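Local coordinates for protein cytochrome P450 monooxygenase (Rhodococcus sp. ECU0066, PDB 6KBH) that probably acts as a self-sufficient monooxygenase, passing electrons through a bound flavin mononucleotide and a [2Fe-2S] cluster to its heme, at residues F686-E691 with C735-C740; D756-K761 with T769-C774. All coordinates share one frame; numbering follows the deposited sequence.

Overall arrangement
Both contacts lie in the reductase part of the chain, about 10 Å apart between their centres, and both touch the [2Fe-2S] cluster. Along the chain, both segments of interaction 1 come before those of interaction 2. The first joins the loop after strand 681-685, the edge of the parallel five-stranded sheet, to the cluster loop that follows helix 720-726. The second lies wholly within the [2Fe-2S] cluster-binding domain, where the loop between strand 749-753 and helix 761-766 packs on strand 769-771 and the turn after it. A probable backbone hydrogen bond between Gly738 and Leu757 links the two. Interaction 1 bridges FMN and cluster, consistent with electron transfer between them, while interaction 2 packs against the cluster and holds one of its cysteines.

Interaction 1: residues F686-E691 with C735-C740; sequences FSSTLE and CEEGIC. With FMN (flavin mononucleotide), chain B; FES (Fe2/s2 (inorganic) cluster), chain D.
The side chain of Ile739 overlaps the backbone of Phe686 and Ser687, its CD1 lying 3.5 Å from Ser687 O. It belongs to the cluster-binding loop of a plant-type [2Fe-2S] ferredoxin domain, which supplies the cluster ligands Cys735, Cys740 and Cys743. With CG1 anti to the backbone N (chi1 -160°), Ile739 sets this atom 3.2 Å from FMN O2; its backbone N lies 3.7 Å from FES S2, and the residue thus stands between the two cofactors. Phe686 lies flat over the isoalloxazine, with FMN N5 3.3 Å above the ring plane and offset toward its rim, and it also packs on Thr589 and Pro590 of helix 588-601. An alanine here would probably leave this face of the flavin without its aromatic cover and open a gap beside Thr589 and Pro590. Farther along, Ser688 OG donates a 2.6 Å hydrogen bond to Glu737 O, approaching at a C=O...OG angle of 142° and tilted slightly from the carbonyl plane. Leu690 CG packs 3.6 Å from the same oxygen. The Glu737 carboxylate turns to another mate, forming a salt bridge with Arg545, itself an FMN-binding residue. Inside the loop, N-H groups gather on one of the two sulfurs that bind FE1, Cys735 SG: Ile739 N gives it a hydrogen bond of 3.3 Å, and Glu737 N and Cys740 N add weak ones.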
ATOM      1  N   PHE A 686      -6.690 -25.632  -8.518  1.00 87.29           N
ATOM      2  CA  PHE A 686      -5.309 -25.174  -8.616  1.00 87.11           C
ATOM      3  C   PHE A 686      -5.071 -24.344  -9.869  1.00 83.20           C
ATOM      4  O   PHE A 686      -3.977 -23.797 -10.044  1.00 78.46           O
ATOM      5  CB  PHE A 686      -4.345 -26.365  -8.594  1.00 82.27           C
ATOM      6  CG  PHE A 686      -4.197 -27.009  -7.242  1.00 91.60           C
ATOM      7  CD1 PHE A 686      -5.083 -26.729  -6.213  1.00104.03           C
ATOM      8  CD2 PHE A 686      -3.164 -27.895  -7.000  1.00 92.86           C
ATOM      9  CE1 PHE A 686      -4.937 -27.317  -4.975  1.00 98.69           C
ATOM     10  CE2 PHE A 686      -3.020 -28.494  -5.765  1.00 93.11           C
ATOM     11  CZ  PHE A 686      -3.904 -28.202  -4.751  1.00 92.13           C
ATOM     12  N   SER A 687      -6.072 -24.250 -10.740  1.00 90.84           N
ATOM     13  CA  SER A 687      -6.031 -23.467 -11.962  1.00 97.28           C
ATOM     14  C   SER A 687      -7.324 -22.672 -12.046  1.00 97.54           C
ATOM     15  O   SER A 687      -8.286 -22.934 -11.318  1.00101.89           O
ATOM     16  CB  SER A 687      -5.862 -24.365 -13.199  1.00 90.71           C
ATOM     17  OG  SER A 687      -4.855 -25.341 -12.992  1.00 81.89           O
ATOM     18  N   SER A 688      -7.315 -21.702 -12.922  1.00 93.75           N
ATOM     19  CA  SER A 688      -8.447 -20.882 -13.109  1.00102.82           C
ATOM     20  C   SER A 688      -9.014 -20.953 -14.497  1.00106.92           C
ATOM     21  O   SER A 688      -8.320 -21.077 -15.474  1.00103.12           O
ATOM     22  CB  SER A 688      -8.141 -19.438 -12.799  1.00107.84           C
ATOM     23  OG  SER A 688      -9.251 -18.622 -13.148  1.00110.04           O
ATOM     24  N   THR A 689     -10.322 -20.908 -14.536  1.00109.67           N
ATOM     25  CA  THR A 689     -11.047 -20.961 -15.765  1.00121.30           C
ATOM     26  C   THR A 689     -11.036 -19.758 -16.692  1.00120.78           C
ATOM     27  O   THR A 689     -10.729 -19.853 -17.858  1.00127.12           O
ATOM     28  CB  THR A 689     -12.538 -21.251 -15.462  1.00122.00           C
ATOM     29  OG1 THR A 689     -13.270 -20.041 -15.231  1.00110.66           O
ATOM     30  CG2 THR A 689     -12.708 -22.173 -14.279  1.00113.38           C
ATOM     31  N   LEU A 690     -11.353 -18.631 -16.105  1.00114.49           N
ATOM     32  CA  LEU A 690     -11.553 -17.393 -16.752  1.00115.14           C
ATOM     33  C   LEU A 690     -10.222 -17.003 -17.150  1.00122.65           C
ATOM     34  O   LEU A 690      -9.314 -17.563 -16.634  1.00122.56           O
ATOM     35  CB  LEU A 690     -12.228 -16.421 -15.767  1.00123.97           C
ATOM     36  CG  LEU A 690     -11.722 -15.816 -14.448  1.00116.26           C
ATOM     37  CD1 LEU A 690     -11.227 -14.426 -14.713  1.00114.77           C
ATOM     38  CD2 LEU A 690     -12.818 -15.704 -13.416  1.00110.20           C
ATOM     39  N   GLU A 691     -10.067 -16.080 -18.089  1.00132.63           N
ATOM     40  CA  GLU A 691     -11.179 -15.405 -18.749  1.00132.84           C
ATOM     41  C   GLU A 691     -11.015 -14.710 -20.090  1.00133.24           C
ATOM     42  O   GLU A 691      -9.977 -14.575 -20.689  1.00130.40           O
ATOM     43  CB  GLU A 691     -11.939 -14.475 -17.826  1.00137.57           C
ATOM     44  CG  GLU A 691     -13.416 -14.459 -18.143  1.00134.86           C
ATOM     45  CD  GLU A 691     -14.271 -13.945 -17.041  1.00137.40           C
ATOM     46  OE1 GLU A 691     -14.153 -12.789 -16.627  1.00130.77           O
ATOM     47  OE2 GLU A 691     -15.119 -14.722 -16.641  1.00142.13           O
ATOM     48  N   CYS A 735      -3.021 -12.858  -8.197  1.00103.24           N
ATOM     49  CA  CYS A 735      -3.396 -13.768  -9.270  1.00 89.43           C
ATOM     50  C   CYS A 735      -4.235 -13.094 -10.345  1.00 94.23           C
ATOM     51  O   CYS A 735      -3.931 -13.217 -11.536  1.00100.59           O
ATOM     52  CB  CYS A 735      -4.167 -14.962  -8.697  1.00 92.37           C
ATOM     53  SG  CYS A 735      -5.916 -14.621  -8.397  1.00 94.97           S
ATOM     54  N   GLU A 736      -5.299 -12.398  -9.945  1.00 99.17           N
ATOM     55  CA  GLU A 736      -6.226 -11.730 -10.858  1.00102.75           C
ATOM     56  C   GLU A 736      -6.860 -12.703 -11.845  1.00102.85           C
ATOM     57  O   GLU A 736      -7.384 -12.291 -12.885  1.00114.29           O
ATOM     58  CB  GLU A 736      -5.537 -10.573 -11.588  1.00107.43           C
ATOM     59  CG  GLU A 736      -4.671  -9.743 -10.658  1.00 96.34           C
ATOM     60  CD  GLU A 736      -3.859  -8.693 -11.379  1.00103.09           C
ATOM     61  OE1 GLU A 736      -4.158  -8.412 -12.558  1.00105.72           O
ATOM     62  OE2 GLU A 736      -2.915  -8.153 -10.764  1.00108.48           O
ATOM     63  N   GLU A 737      -6.805 -13.993 -11.528  1.00106.42           N
ATOM     64  CA  GLU A 737      -7.561 -15.026 -12.218  1.00101.36           C
ATOM     65  C   GLU A 737      -8.748 -15.500 -11.392  1.00 98.74           C
ATOM     66  O   GLU A 737      -9.428 -16.452 -11.789  1.00100.86           O
ATOM     67  CB  GLU A 737      -6.645 -16.209 -12.552  1.00106.96           C
ATOM     68  CG  GLU A 737      -5.355 -15.822 -13.264  1.00109.39           C
ATOM     69  CD  GLU A 737      -4.425 -17.002 -13.492  1.00118.17           C
ATOM     70  OE1 GLU A 737      -4.805 -18.141 -13.145  1.00115.86           O
ATOM     71  OE2 GLU A 737      -3.313 -16.789 -14.019  1.00124.57           O
ATOM     72  N   GLY A 738      -9.005 -14.858 -10.252  1.00 95.99           N
ATOM     73  CA  GLY A 738     -10.081 -15.252  -9.368  1.00 77.20           C
ATOM     74  C   GLY A 738      -9.760 -16.403  -8.446  1.00 75.46           C
ATOM     75  O   GLY A 738     -10.682 -17.027  -7.914  1.00 79.54           O
ATOM     76  N   ILE A 739      -8.480 -16.695  -8.220  1.00 78.85           N
ATOM     77  CA  ILE A 739      -8.087 -17.945  -7.591  1.00 86.48           C
ATOM     78  C   ILE A 739      -7.447 -17.759  -6.214  1.00 93.57           C
ATOM     79  O   ILE A 739      -7.571 -18.651  -5.367  1.00 87.80           O
ATOM     80  CB  ILE A 739      -7.152 -18.747  -8.526  1.00 88.41           C
ATOM     81  CG1 ILE A 739      -7.131 -20.223  -8.134  1.00 96.25           C
ATOM     82  CG2 ILE A 739      -5.739 -18.187  -8.517  1.00 93.45           C
ATOM     83  CD1 ILE A 739      -6.370 -21.093  -9.104  1.00100.61           C
ATOM     84  N   CYS A 740      -6.783 -16.631  -5.951  1.00 82.75           N
ATOM     85  CA  CYS A 740      -5.963 -16.522  -4.750  1.00 86.58           C
ATOM     86  C   CYS A 740      -6.671 -15.862  -3.575  1.00 93.61           C
ATOM     87  O   CYS A 740      -6.403 -16.229  -2.426  1.00 87.94           O
ATOM     88  CB  CYS A 740      -4.671 -15.755  -5.055  1.00 95.76           C
ATOM     89  SG  CYS A 740      -4.844 -13.966  -5.137  1.00 92.62           S
TER
HETATM   90  N1  FMN B 801      -3.192 -22.984  -6.520  1.00106.63           N
HETATM   91  C2  FMN B 801      -4.159 -22.386  -5.809  1.00107.64           C
HETATM   92  O2  FMN B 801      -4.804 -21.423  -6.337  1.00111.58           O
HETATM   93  N3  FMN B 801      -4.470 -22.763  -4.562  1.00107.30           N
HETATM   94  C4  FMN B 801      -3.790 -23.782  -4.000  1.00104.56           C
HETATM   95  O4  FMN B 801      -4.085 -24.185  -2.739  1.00112.62           O
HETATM   96  C4A FMN B 801      -2.781 -24.425  -4.716  1.00103.67           C
HETATM   97  N5  FMN B 801      -2.111 -25.438  -4.143  1.00 98.03           N
HETATM   98  C5A FMN B 801      -1.142 -26.042  -4.839  1.00 96.99           C
HETATM   99  C6  FMN B 801      -0.472 -27.083  -4.222  1.00 91.54           C
HETATM  100  C7  FMN B 801       0.531 -27.742  -4.892  1.00 95.05           C
HETATM  101  C7M FMN B 801       1.200 -28.879  -4.081  1.00 95.25           C
HETATM  102  C8  FMN B 801       0.882 -27.376  -6.198  1.00 91.05           C
HETATM  103  C8M FMN B 801       1.985 -28.070  -6.972  1.00 76.38           C
HETATM  104  C9  FMN B 801       0.196 -26.340  -6.822  1.00 91.87           C
HETATM  105  C9A FMN B 801      -0.815 -25.653  -6.143  1.00 94.17           C
HETATM  106  N10 FMN B 801      -1.496 -24.638  -6.719  1.00 95.39           N
HETATM  107  C10 FMN B 801      -2.477 -24.014  -6.010  1.00104.29           C
HETATM  108  C1' FMN B 801      -1.174 -24.151  -8.097  1.00 93.64           C
HETATM  109  C2' FMN B 801      -0.060 -23.134  -8.098  1.00101.02           C
HETATM  110  O2' FMN B 801      -0.396 -21.943  -7.515  1.00 95.40           O
HETATM  111  C3' FMN B 801       0.423 -22.861  -9.500  1.00 99.96           C
HETATM  112  O3' FMN B 801      -0.589 -22.442 -10.377  1.00104.56           O
HETATM  113  C4' FMN B 801       1.161 -24.086 -10.081  1.00103.12           C
HETATM  114  O4' FMN B 801       2.084 -24.752  -9.306  1.00102.38           O
HETATM  115  C5' FMN B 801       2.009 -23.700 -11.330  1.00101.05           C
HETATM  116  O5' FMN B 801       2.750 -22.456 -11.272  1.00103.68           O
HETATM  117  P   FMN B 801       3.294 -21.850 -12.615  1.00 96.66           P
HETATM  118  O1P FMN B 801       3.498 -20.364 -12.463  1.00 98.48           O
HETATM  119  O2P FMN B 801       4.608 -22.459 -12.986  1.00 99.14           O
HETATM  120  O3P FMN B 801       2.285 -22.140 -13.683  1.00112.24           O
HETATM  121 FE1  FES D 803      -6.451 -13.258  -6.616  1.00 84.30          FE
HETATM  122 FE2  FES D 803      -8.524 -11.269  -7.441  1.00 83.37          FE
HETATM  123  S1  FES D 803      -6.402 -11.254  -7.317  1.00 82.03           S
HETATM  124  S2  FES D 803      -8.573 -13.270  -6.734  1.00 82.05           S

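Interaction 2: residues D756-K761 with T769-C774. With FES (Fe2/s2 (inorganic) cluster), chain D.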
ATOM      1  N   ASP A 756     -15.547 -15.208  -8.862  1.00 86.27           N
ATOM      2  CA  ASP A 756     -14.365 -15.823  -8.297  1.00 90.29           C
ATOM      3  C   ASP A 756     -14.618 -17.310  -8.078  1.00 94.37           C
ATOM      4  O   ASP A 756     -15.711 -17.828  -8.318  1.00 84.09           O
ATOM      5  CB  ASP A 756     -14.002 -15.153  -6.983  1.00 86.11           C
ATOM      6  CG  ASP A 756     -15.162 -15.141  -6.013  1.00 85.14           C
ATOM      7  OD1 ASP A 756     -16.302 -14.900  -6.458  1.00 89.49           O
ATOM      8  OD2 ASP A 756     -14.944 -15.393  -4.814  1.00 93.91           O
ATOM      9  N   LEU A 757     -13.588 -18.005  -7.604  1.00 92.89           N
ATOM     10  CA  LEU A 757     -13.718 -19.393  -7.190  1.00 94.10           C
ATOM     11  C   LEU A 757     -13.347 -19.583  -5.724  1.00 98.48           C
ATOM     12  O   LEU A 757     -13.240 -20.727  -5.267  1.00101.58           O
ATOM     13  CB  LEU A 757     -12.859 -20.298  -8.082  1.00 95.67           C
ATOM     14  CG  LEU A 757     -12.687 -19.942  -9.568  1.00 99.88           C
ATOM     15  CD1 LEU A 757     -11.899 -21.026 -10.283  1.00 99.92           C
ATOM     16  CD2 LEU A 757     -14.015 -19.714 -10.287  1.00 99.52           C
ATOM     17  N   VAL A 758     -13.158 -18.498  -4.972  1.00 89.12           N
ATOM     18  CA  VAL A 758     -12.691 -18.617  -3.594  1.00 98.44           C
ATOM     19  C   VAL A 758     -13.840 -18.641  -2.584  1.00103.90           C
ATOM     20  O   VAL A 758     -13.769 -19.367  -1.586  1.00 99.43           O
ATOM     21  CB  VAL A 758     -11.685 -17.490  -3.275  1.00 96.45           C
ATOM     22  CG1 VAL A 758     -12.209 -16.143  -3.727  1.00 97.50           C
ATOM     23  CG2 VAL A 758     -11.358 -17.454  -1.786  1.00 90.37           C
ATOM     24  N   LEU A 759     -14.912 -17.889  -2.823  1.00 91.17           N
ATOM     25  CA  LEU A 759     -15.966 -17.758  -1.828  1.00 93.14           C
ATOM     26  C   LEU A 759     -17.015 -18.853  -1.984  1.00 96.78           C
ATOM     27  O   LEU A 759     -17.497 -19.113  -3.092  1.00101.83           O
ATOM     28  CB  LEU A 759     -16.620 -16.377  -1.913  1.00 93.96           C
ATOM     29  CG  LEU A 759     -15.713 -15.230  -1.451  1.00 97.88           C
ATOM     30  CD1 LEU A 759     -16.143 -13.907  -2.057  1.00 92.92           C
ATOM     31  CD2 LEU A 759     -15.652 -15.128   0.066  1.00 99.38           C
ATOM     32  N   THR A 760     -17.358 -19.485  -0.862  1.00 96.90           N
ATOM     33  CA  THR A 760     -18.401 -20.499  -0.823  1.00 90.85           C
ATOM     34  C   THR A 760     -19.717 -19.932  -1.343  1.00 96.47           C
ATOM     35  O   THR A 760     -19.971 -18.729  -1.257  1.00 98.17           O
ATOM     36  CB  THR A 760     -18.590 -21.004   0.607  1.00 96.75           C
ATOM     37  OG1 THR A 760     -19.516 -20.153   1.294  1.00 93.61           O
ATOM     38  CG2 THR A 760     -17.263 -20.988   1.352  1.00 89.65           C
ATOM     39  N   LYS A 761     -20.566 -20.815  -1.881  1.00 99.38           N
ATOM     40  CA  LYS A 761     -21.839 -20.369  -2.437  1.00100.85           C
ATOM     41  C   LYS A 761     -22.707 -19.676  -1.394  1.00 96.81           C
ATOM     42  O   LYS A 761     -23.565 -18.863  -1.757  1.00 97.73           O
ATOM     43  CB  LYS A 761     -22.594 -21.548  -3.062  1.00106.65           C
ATOM     44  CG  LYS A 761     -23.754 -21.123  -3.953  1.00109.77           C
ATOM     45  CD  LYS A 761     -23.272 -20.226  -5.089  1.00102.78           C
ATOM     46  CE  LYS A 761     -24.387 -19.318  -5.594  1.00101.03           C
ATOM     47  NZ  LYS A 761     -24.741 -18.262  -4.599  1.00 98.59           N
ATOM     48  N   THR A 769     -19.227  -9.336   0.517  1.00105.67           N
ATOM     49  CA  THR A 769     -17.839  -9.317   0.084  1.00 97.74           C
ATOM     50  C   THR A 769     -17.764  -9.522  -1.422  1.00 99.28           C
ATOM     51  O   THR A 769     -18.691 -10.043  -2.046  1.00110.66           O
ATOM     52  CB  THR A 769     -17.031 -10.389   0.821  1.00 98.20           C
ATOM     53  OG1 THR A 769     -15.673 -10.340   0.387  1.00 99.92           O
ATOM     54  CG2 THR A 769     -17.600 -11.775   0.548  1.00 97.96           C
ATOM     55  N   MET A 770     -16.634  -9.112  -1.999  1.00 94.79           N
ATOM     56  CA  MET A 770     -16.450  -9.137  -3.444  1.00 92.83           C
ATOM     57  C   MET A 770     -14.967  -9.235  -3.771  1.00 92.74           C
ATOM     58  O   MET A 770     -14.118  -8.728  -3.032  1.00 97.57           O
ATOM     59  CB  MET A 770     -17.067  -7.893  -4.100  1.00 95.07           C
ATOM     60  CG  MET A 770     -16.395  -7.435  -5.384  1.00 99.50           C
ATOM     61  SD  MET A 770     -17.479  -6.475  -6.450  1.00116.56           S
ATOM     62  CE  MET A 770     -17.954  -5.174  -5.334  1.00 93.27           C
ATOM     63  N   MET A 771     -14.666  -9.897  -4.886  1.00 98.52           N
ATOM     64  CA  MET A 771     -13.305 -10.012  -5.396  1.00 96.85           C
ATOM     65  C   MET A 771     -13.077  -8.945  -6.461  1.00 94.86           C
ATOM     66  O   MET A 771     -13.791  -8.901  -7.468  1.00 85.82           O
ATOM     67  CB  MET A 771     -13.053 -11.409  -5.954  1.00 93.75           C
ATOM     68  CG  MET A 771     -13.387 -12.502  -4.961  1.00 90.90           C
ATOM     69  SD  MET A 771     -12.574 -12.331  -3.368  1.00 90.74           S
ATOM     70  CE  MET A 771     -10.869 -12.329  -3.888  1.00 84.35           C
ATOM     71  N   THR A 772     -12.063  -8.110  -6.237  1.00 99.31           N
ATOM     72  CA  THR A 772     -11.914  -6.856  -6.968  1.00 94.91           C
ATOM     73  C   THR A 772     -11.574  -7.070  -8.439  1.00 90.97           C
ATOM     74  O   THR A 772     -11.886  -6.213  -9.274  1.00 90.96           O
ATOM     75  CB  THR A 772     -10.841  -6.012  -6.281  1.00 87.24           C
ATOM     76  OG1 THR A 772     -11.073  -6.022  -4.869  1.00 95.14           O
ATOM     77  CG2 THR A 772     -10.898  -4.594  -6.753  1.00 89.00           C
ATOM     78  N   CYS A 773     -10.960  -8.202  -8.781  1.00 95.56           N
ATOM     79  CA  CYS A 773     -10.364  -8.368 -10.101  1.00 95.21           C
ATOM     80  C   CYS A 773     -11.311  -8.959 -11.138  1.00 98.98           C
ATOM     81  O   CYS A 773     -11.145  -8.686 -12.335  1.00 95.77           O
ATOM     82  CB  CYS A 773      -9.117  -9.250 -10.004  1.00 96.96           C
ATOM     83  SG  CYS A 773      -9.468 -10.952  -9.517  1.00110.51           S
ATOM     84  N   CYS A 774     -12.290  -9.767 -10.729  1.00 97.63           N
ATOM     85  CA  CYS A 774     -13.114 -10.471 -11.709  1.00 90.05           C
ATOM     86  C   CYS A 774     -14.612 -10.294 -11.480  1.00 90.05           C
ATOM     87  O   CYS A 774     -15.388 -10.297 -12.440  1.00 84.29           O
ATOM     88  CB  CYS A 774     -12.756 -11.959 -11.715  1.00 91.11           C
ATOM     89  SG  CYS A 774     -12.883 -12.776 -10.112  1.00 83.96           S
TER
HETATM   90 FE1  FES D 803      -6.451 -13.258  -6.616  1.00 84.30          FE
HETATM   91 FE2  FES D 803      -8.524 -11.269  -7.441  1.00 83.37          FE
HETATM   92  S1  FES D 803      -6.402 -11.254  -7.317  1.00 82.03           S
HETATM   93  S2  FES D 803      -8.573 -13.270  -6.734  1.00 82.05           S
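Met771 and Asp756 cross at about a right angle, the methionine CG set 3.3 Å from Asp756 CG. Met771 has its CG anti to the carbonyl carbon and then bends at both following torsions (chi2 -54°, chi3 -58°), a curled shape that turns the methyl group back toward the cluster, where CE comes within 3.8 Å of FES S2. On the way its SD passes Val758 CG1 at 3.8 Å and, a little farther off, Leu759 CD1; both neighbours are met obliquely, so the thioether is flanked by branched apolar groups. Leu759 and Thr769 reach toward each other tip to tip, Leu759 CD1 meeting Thr769 CG2 at 3.7 Å. Because Thr769 OG1 is anti to the backbone N (chi1 -179°), the methyl is left to face the leucine while the hydroxyl is hydrogen-bonded to Glu744 on the neighbouring strand. The carboxylate of Asp756 serves its own loop: OD2 accepts a 3.2 Å hydrogen bond from Leu759 N, which arrives from above the carboxylate plane, giving an Asx motif that ties down the turn carrying Val758. Nearby, Cys774 SG packs 3.8 Å from Asp756 N. One residue earlier, Cys773 SG binds FE2 at 2.3 Å, sharing this iron with Cys743. A fourth cysteine from far along the chain, joining the three of the cluster loop, is typical of plant-type [2Fe-2S] ferredoxins.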